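Local coordinates for protein prolyl endopeptidase (Myxococcus xanthus, PDB 2BKL) that probably cleaves oligopeptides on the carboxyl side of proline, and more slowly of alanine, as a serine peptidase of the prolyl oligopeptidase family, at residues 54-59 with 667-672; 642-647 with 661-666. One frame throughout, in Å; residues are numbered along the deposited sequence.

Both contacts use helix 657-674, the last helix of the alpha/beta-hydrolase domain, and their centres lie about 12 Å apart. Interaction 2 joins the helix to strand 641-646, one of the two outermost strands of the eight-stranded sheet. Interaction 1 joins the next turns of the same helix to the start of helix 56-67, some 600 residues earlier in the chain. In sequence, 642-647 and 661-666 both fall between the two halves of interaction 1. The contacts meet in a salt bridge, Arg-56 NH1 to Asp-666 OD1 at 2.7 Å. The N-terminal region is thus tied to the C-terminal helix, and through it to the sheet edge.

Interaction 1. Residues 54-59 with 667-672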
loop_
_atom_site.group_PDB
_atom_site.type_symbol
_atom_site.label_atom_id
_atom_site.label_comp_id
_atom_site.label_asym_id
_atom_site.label_seq_id
_atom_site.Cartn_x
_atom_site.Cartn_y
_atom_site.Cartn_z
ATOM N N PRO A 54 -10.134 27.338 9.262
ATOM C CA PRO A 54 -9.037 28.283 9.503
ATOM C C PRO A 54 -7.678 27.842 8.964
ATOM O O PRO A 54 -7.394 26.642 8.835
ATOM C CB PRO A 54 -9.005 28.396 11.036
ATOM C CG PRO A 54 -9.490 27.076 11.527
ATOM C CD PRO A 54 -10.388 26.501 10.451
ATOM N N GLY A 55 -6.852 28.840 8.647
ATOM C CA GLY A 55 -5.441 28.639 8.366
ATOM C C GLY A 55 -5.100 28.285 6.931
ATOM O O GLY A 55 -3.963 27.903 6.659
ATOM N N ARG A 56 -6.054 28.430 6.011
ATOM C CA ARG A 56 -5.933 27.773 4.692
ATOM C C ARG A 56 -4.871 28.395 3.799
ATOM O O ARG A 56 -4.137 27.673 3.126
ATOM C CB ARG A 56 -7.277 27.724 3.964
ATOM C CG ARG A 56 -8.268 26.753 4.585
ATOM C CD ARG A 56 -9.656 26.858 3.962
ATOM N NE ARG A 56 -9.618 26.446 2.559
ATOM C CZ ARG A 56 -9.696 25.176 2.136
ATOM N NH1 ARG A 56 -9.828 24.167 2.973
ATOM N NH2 ARG A 56 -9.616 24.921 0.831
ATOM N N GLU A 57 -4.770 29.718 3.787
ATOM C CA GLU A 57 -3.789 30.384 2.933
ATOM C C GLU A 57 -2.367 30.024 3.379
ATOM O O GLU A 57 -1.515 29.689 2.548
ATOM C CB GLU A 57 -3.993 31.900 2.952
ATOM C CG GLU A 57 -5.142 32.363 2.082
ATOM C CD GLU A 57 -5.330 33.866 2.150
ATOM O OE1 GLU A 57 -5.740 34.376 3.224
ATOM O OE2 GLU A 57 -5.058 34.539 1.131
ATOM N N ALA A 58 -2.125 30.067 4.687
ATOM C CA ALA A 58 -0.830 29.671 5.250
ATOM C C ALA A 58 -0.507 28.203 5.009
ATOM O O ALA A 58 0.636 27.856 4.708
ATOM C CB ALA A 58 -0.761 29.961 6.745
ATOM N N LEU A 59 -1.489 27.324 5.169
ATOM C CA LEU A 59 -1.252 25.893 4.941
ATOM C C LEU A 59 -0.895 25.686 3.469
ATOM O O LEU A 59 0.067 24.996 3.161
ATOM C CB LEU A 59 -2.467 25.023 5.295
ATOM C CG LEU A 59 -2.717 24.674 6.768
ATOM C CD1 LEU A 59 -4.076 24.019 6.864
ATOM C CD2 LEU A 59 -1.656 23.771 7.340
ATOM N N LEU A 667 -7.712 18.618 4.749
ATOM C CA LEU A 667 -7.577 17.749 5.903
ATOM C C LEU A 667 -7.195 18.525 7.126
ATOM O O LEU A 667 -7.870 18.439 8.146
ATOM C CB LEU A 667 -6.521 16.669 5.614
ATOM C CG LEU A 667 -6.441 15.481 6.584
ATOM C CD1 LEU A 667 -5.719 14.286 5.893
ATOM C CD2 LEU A 667 -5.772 15.817 7.872
ATOM N N TYR A 668 -6.127 19.315 7.041
ATOM C CA TYR A 668 -5.594 19.955 8.239
ATOM C C TYR A 668 -6.451 21.145 8.657
ATOM O O TYR A 668 -6.599 21.391 9.861
ATOM C CB TYR A 668 -4.067 20.252 8.136
ATOM C CG TYR A 668 -3.270 18.953 8.275
ATOM C CD1 TYR A 668 -3.070 18.391 9.522
ATOM C CD2 TYR A 668 -2.733 18.296 7.168
ATOM C CE1 TYR A 668 -2.376 17.184 9.676
ATOM C CE2 TYR A 668 -2.008 17.088 7.313
ATOM C CZ TYR A 668 -1.843 16.545 8.587
ATOM O OH TYR A 668 -1.171 15.342 8.792
ATOM N N SER A 669 -7.087 21.845 7.714
ATOM C CA SER A 669 -8.023 22.894 8.096
ATOM C C SER A 669 -9.296 22.329 8.778
ATOM O O SER A 669 -9.771 22.921 9.735
ATOM C CB SER A 669 -8.298 23.863 6.942
ATOM O OG SER A 669 -9.117 23.309 5.932
ATOM N N PHE A 670 -9.789 21.163 8.351
ATOM C CA PHE A 670 -10.847 20.428 9.045
ATOM C C PHE A 670 -10.428 20.152 10.490
ATOM O O PHE A 670 -11.162 20.416 11.432
ATOM C CB PHE A 670 -11.147 19.118 8.288
ATOM C CG PHE A 670 -11.965 18.115 9.064
ATOM C CD1 PHE A 670 -13.352 18.256 9.210
ATOM C CD2 PHE A 670 -11.363 17.006 9.617
ATOM C CE1 PHE A 670 -14.109 17.303 9.908
ATOM C CE2 PHE A 670 -12.080 16.080 10.300
ATOM C CZ PHE A 670 -13.468 16.225 10.454
ATOM N N LEU A 671 -9.225 19.626 10.660
ATOM C CA LEU A 671 -8.737 19.304 11.991
ATOM C C LEU A 671 -8.622 20.546 12.867
ATOM O O LEU A 671 -9.018 20.516 14.053
ATOM C CB LEU A 671 -7.406 18.537 11.931
ATOM C CG LEU A 671 -7.499 17.125 11.334
ATOM C CD1 LEU A 671 -6.139 16.460 11.355
ATOM C CD2 LEU A 671 -8.518 16.264 12.082
ATOM N N PHE A 672 -8.060 21.621 12.309
ATOM C CA PHE A 672 -7.874 22.847 13.080
ATOM C C PHE A 672 -9.224 23.343 13.541
ATOM O O PHE A 672 -9.342 23.847 14.646
ATOM C CB PHE A 672 -7.215 23.941 12.228
ATOM C CG PHE A 672 -5.752 23.766 11.993
ATOM C CD1 PHE A 672 -4.973 22.933 12.783
ATOM C CD2 PHE A 672 -5.133 24.493 10.997
ATOM C CE1 PHE A 672 -3.597 22.817 12.548
ATOM C CE2 PHE A 672 -3.773 24.361 10.756
ATOM C CZ PHE A 672 -3.014 23.526 11.549
#
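Leu-59 and Phe-672 form the apolar side of a helix-helix contact, in which the first turn of helix 56-67 packs on the C-terminal helix of the alpha/beta-hydrolase domain. The packed part is around Leu-59 and Ser-669, both buried. Leu-59 CD1 lies 3.9 Å from Phe-672 CE2 and also touches Tyr-668 CB and the backbone N of Ser-669. Leu-59 CD2 meets the same ring atom, CE2. Ser-669 CB touches Arg-56 CG at 3.7 Å, so Arg-56 packs with its aliphatic part as well as bonding at its end. The main polar partner of Arg-56 is Asp-666, but NH1 also reaches Ser-669. This Arg-56 NH1 to Ser-669 OG hydrogen bond is long and bent, 3.2 Å and 137°. Ser-669 OG bonds in turn to Val-665 O. The margin is formed by the ring of Pro-54, which is partly exposed. Pro-54 CG rests 3.9 Å from Phe-672 CB. Gly-55, next in the chain, is at the N-cap position of helix 56-67. Pro-54 O turns inward instead and is buried with no partner in the model. It lies 3.5 Å from Ser-669 CB, and in the plane of the Phe-672 ring, at its edge, 3.8 Å from CD2.

Interaction 2. Residues 642-647 with 661-666; sequences LLRIEA and IESSVD
A salt bridge between Arg-644 and Asp-666 ties the edge strand 641-646 of the alpha/beta-hydrolase sheet to the C-terminal helix that packs against it. The axes of strand 642-646 and helix 661-666 come within 11.0 Å and run nearly antiparallel, at 170°. Arg-644 reaches from strand to helix. Its CG is anti to the backbone N (chi1 -175°), and the chain stays extended as far as NE. It meets the Asp-666 side chain at about a right angle, with the guanidinium and carboxylate planes 66° apart. The grip is side-on, and both bonds go to one oxygen. NE reaches Asp-666 OD2 at 2.8 Å on its anti lone pair. NH2 reaches the same oxygen at 3.1 Å, tilted out of the carboxylate plane. Asp-666 OD1 is held by Arg-56, so the carboxylate lies between two arginines, which would probably favour its charged form. Ser-663 CA lies over one face of the guanidinium. Ser-663 OG bonds to Lys-659 O in its own helix. It also sits 2.6 Å from Glu-646 OE1, but the geometry is not that of a hydrogen bond. Arg-644 also links a second carboxylate: NH1 bonds to Glu-646 OE1 at 2.8 Å, from above the carboxylate plane.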
loop_
_atom_site.group_PDB
_atom_site.type_symbol
_atom_site.label_atom_id
_atom_site.label_comp_id
_atom_site.label_asym_id
_atom_site.label_seq_id
_atom_site.Cartn_x
_atom_site.Cartn_y
_atom_site.Cartn_z
ATOM N N LEU A 642 -18.728 15.113 6.457
ATOM C CA LEU A 642 -18.513 15.633 5.120
ATOM C C LEU A 642 -18.018 14.558 4.199
ATOM O O LEU A 642 -17.172 13.764 4.608
ATOM C CB LEU A 642 -17.492 16.784 5.159
ATOM C CG LEU A 642 -17.812 17.957 6.087
ATOM C CD1 LEU A 642 -16.676 18.944 6.143
ATOM C CD2 LEU A 642 -19.078 18.659 5.671
ATOM N N LEU A 643 -18.512 14.534 2.965
ATOM C CA LEU A 643 -18.015 13.654 1.932
ATOM C C LEU A 643 -17.308 14.487 0.865
ATOM O O LEU A 643 -17.945 15.181 0.087
ATOM C CB LEU A 643 -19.174 12.844 1.314
ATOM C CG LEU A 643 -18.798 11.934 0.137
ATOM C CD1 LEU A 643 -17.855 10.823 0.543
ATOM C CD2 LEU A 643 -20.054 11.333 -0.504
ATOM N N ARG A 644 -15.988 14.418 0.844
ATOM C CA ARG A 644 -15.159 15.089 -0.139
ATOM C C ARG A 644 -14.749 14.105 -1.236
ATOM O O ARG A 644 -14.125 13.089 -0.924
ATOM C CB ARG A 644 -13.936 15.602 0.568
ATOM C CG ARG A 644 -12.990 16.449 -0.281
ATOM C CD ARG A 644 -11.637 16.611 0.384
ATOM N NE ARG A 644 -10.755 17.540 -0.282
ATOM C CZ ARG A 644 -9.981 17.258 -1.327
ATOM N NH1 ARG A 644 -9.957 16.069 -1.885
ATOM N NH2 ARG A 644 -9.222 18.217 -1.824
ATOM N N ILE A 645 -15.070 14.381 -2.494
ATOM C CA ILE A 645 -14.780 13.459 -3.567
ATOM C C ILE A 645 -13.688 14.034 -4.447
ATOM O O ILE A 645 -13.880 15.067 -5.096
ATOM C CB ILE A 645 -16.049 13.135 -4.377
ATOM C CG1 ILE A 645 -17.194 12.633 -3.457
ATOM C CG2 ILE A 645 -15.731 12.128 -5.502
ATOM C CD1 ILE A 645 -18.557 12.463 -4.194
ATOM N N GLU A 646 -12.535 13.390 -4.469
ATOM C CA GLU A 646 -11.437 13.865 -5.293
ATOM C C GLU A 646 -11.697 13.505 -6.743
ATOM O O GLU A 646 -12.042 12.365 -7.041
ATOM C CB GLU A 646 -10.146 13.212 -4.815
ATOM C CG GLU A 646 -8.869 13.631 -5.532
ATOM C CD GLU A 646 -8.239 14.896 -4.990
ATOM O OE1 GLU A 646 -8.117 15.032 -3.751
ATOM O OE2 GLU A 646 -7.774 15.716 -5.824
ATOM N N ALA A 647 -11.506 14.477 -7.631
ATOM C CA ALA A 647 -11.733 14.269 -9.040
ATOM C C ALA A 647 -10.542 13.586 -9.717
ATOM O O ALA A 647 -9.402 13.776 -9.313
ATOM C CB ALA A 647 -12.030 15.592 -9.719
ATOM N N ILE A 661 -1.727 19.050 -2.524
ATOM C CA ILE A 661 -1.696 20.262 -1.704
ATOM C C ILE A 661 -3.113 20.570 -1.266
ATOM O O ILE A 661 -3.349 20.801 -0.078
ATOM C CB ILE A 661 -1.060 21.448 -2.457
ATOM C CG1 ILE A 661 0.420 21.197 -2.664
ATOM C CG2 ILE A 661 -1.255 22.745 -1.665
ATOM C CD1 ILE A 661 1.103 22.099 -3.694
ATOM N N GLU A 662 -4.061 20.595 -2.218
ATOM C CA GLU A 662 -5.458 20.907 -1.881
ATOM C C GLU A 662 -6.031 19.924 -0.863
ATOM O O GLU A 662 -6.767 20.317 0.043
ATOM C CB GLU A 662 -6.323 20.957 -3.142
ATOM C CG GLU A 662 -6.082 22.187 -3.995
ATOM C CD GLU A 662 -6.999 22.227 -5.201
ATOM O OE1 GLU A 662 -8.229 22.300 -4.999
ATOM O OE2 GLU A 662 -6.519 22.189 -6.350
ATOM N N SER A 663 -5.677 18.646 -0.977
ATOM C CA SER A 663 -6.248 17.650 -0.084
ATOM C C SER A 663 -5.702 17.856 1.324
ATOM O O SER A 663 -6.456 17.750 2.293
ATOM C CB SER A 663 -5.939 16.237 -0.581
ATOM O OG SER A 663 -6.653 16.013 -1.778
ATOM N N SER A 664 -4.412 18.172 1.443
ATOM C CA SER A 664 -3.805 18.390 2.739
ATOM C C SER A 664 -4.337 19.662 3.374
ATOM O O SER A 664 -4.536 19.675 4.571
ATOM C CB SER A 664 -2.270 18.429 2.638
ATOM O OG SER A 664 -1.781 17.126 2.333
ATOM N N VAL A 665 -4.532 20.728 2.592
ATOM C CA VAL A 665 -5.119 21.947 3.115
ATOM C C VAL A 665 -6.502 21.613 3.716
ATOM O O VAL A 665 -6.854 22.060 4.802
ATOM C CB VAL A 665 -5.228 23.071 2.038
ATOM C CG1 VAL A 665 -6.009 24.258 2.577
ATOM C CG2 VAL A 665 -3.827 23.511 1.552
ATOM N N ASP A 666 -7.288 20.849 2.976
ATOM C CA ASP A 666 -8.612 20.457 3.422
ATOM C C ASP A 666 -8.559 19.634 4.701
ATOM O O ASP A 666 -9.286 19.928 5.629
ATOM C CB ASP A 666 -9.360 19.738 2.303
ATOM C CG ASP A 666 -9.874 20.684 1.230
ATOM O OD1 ASP A 666 -9.864 21.928 1.400
ATOM O OD2 ASP A 666 -10.343 20.258 0.160
#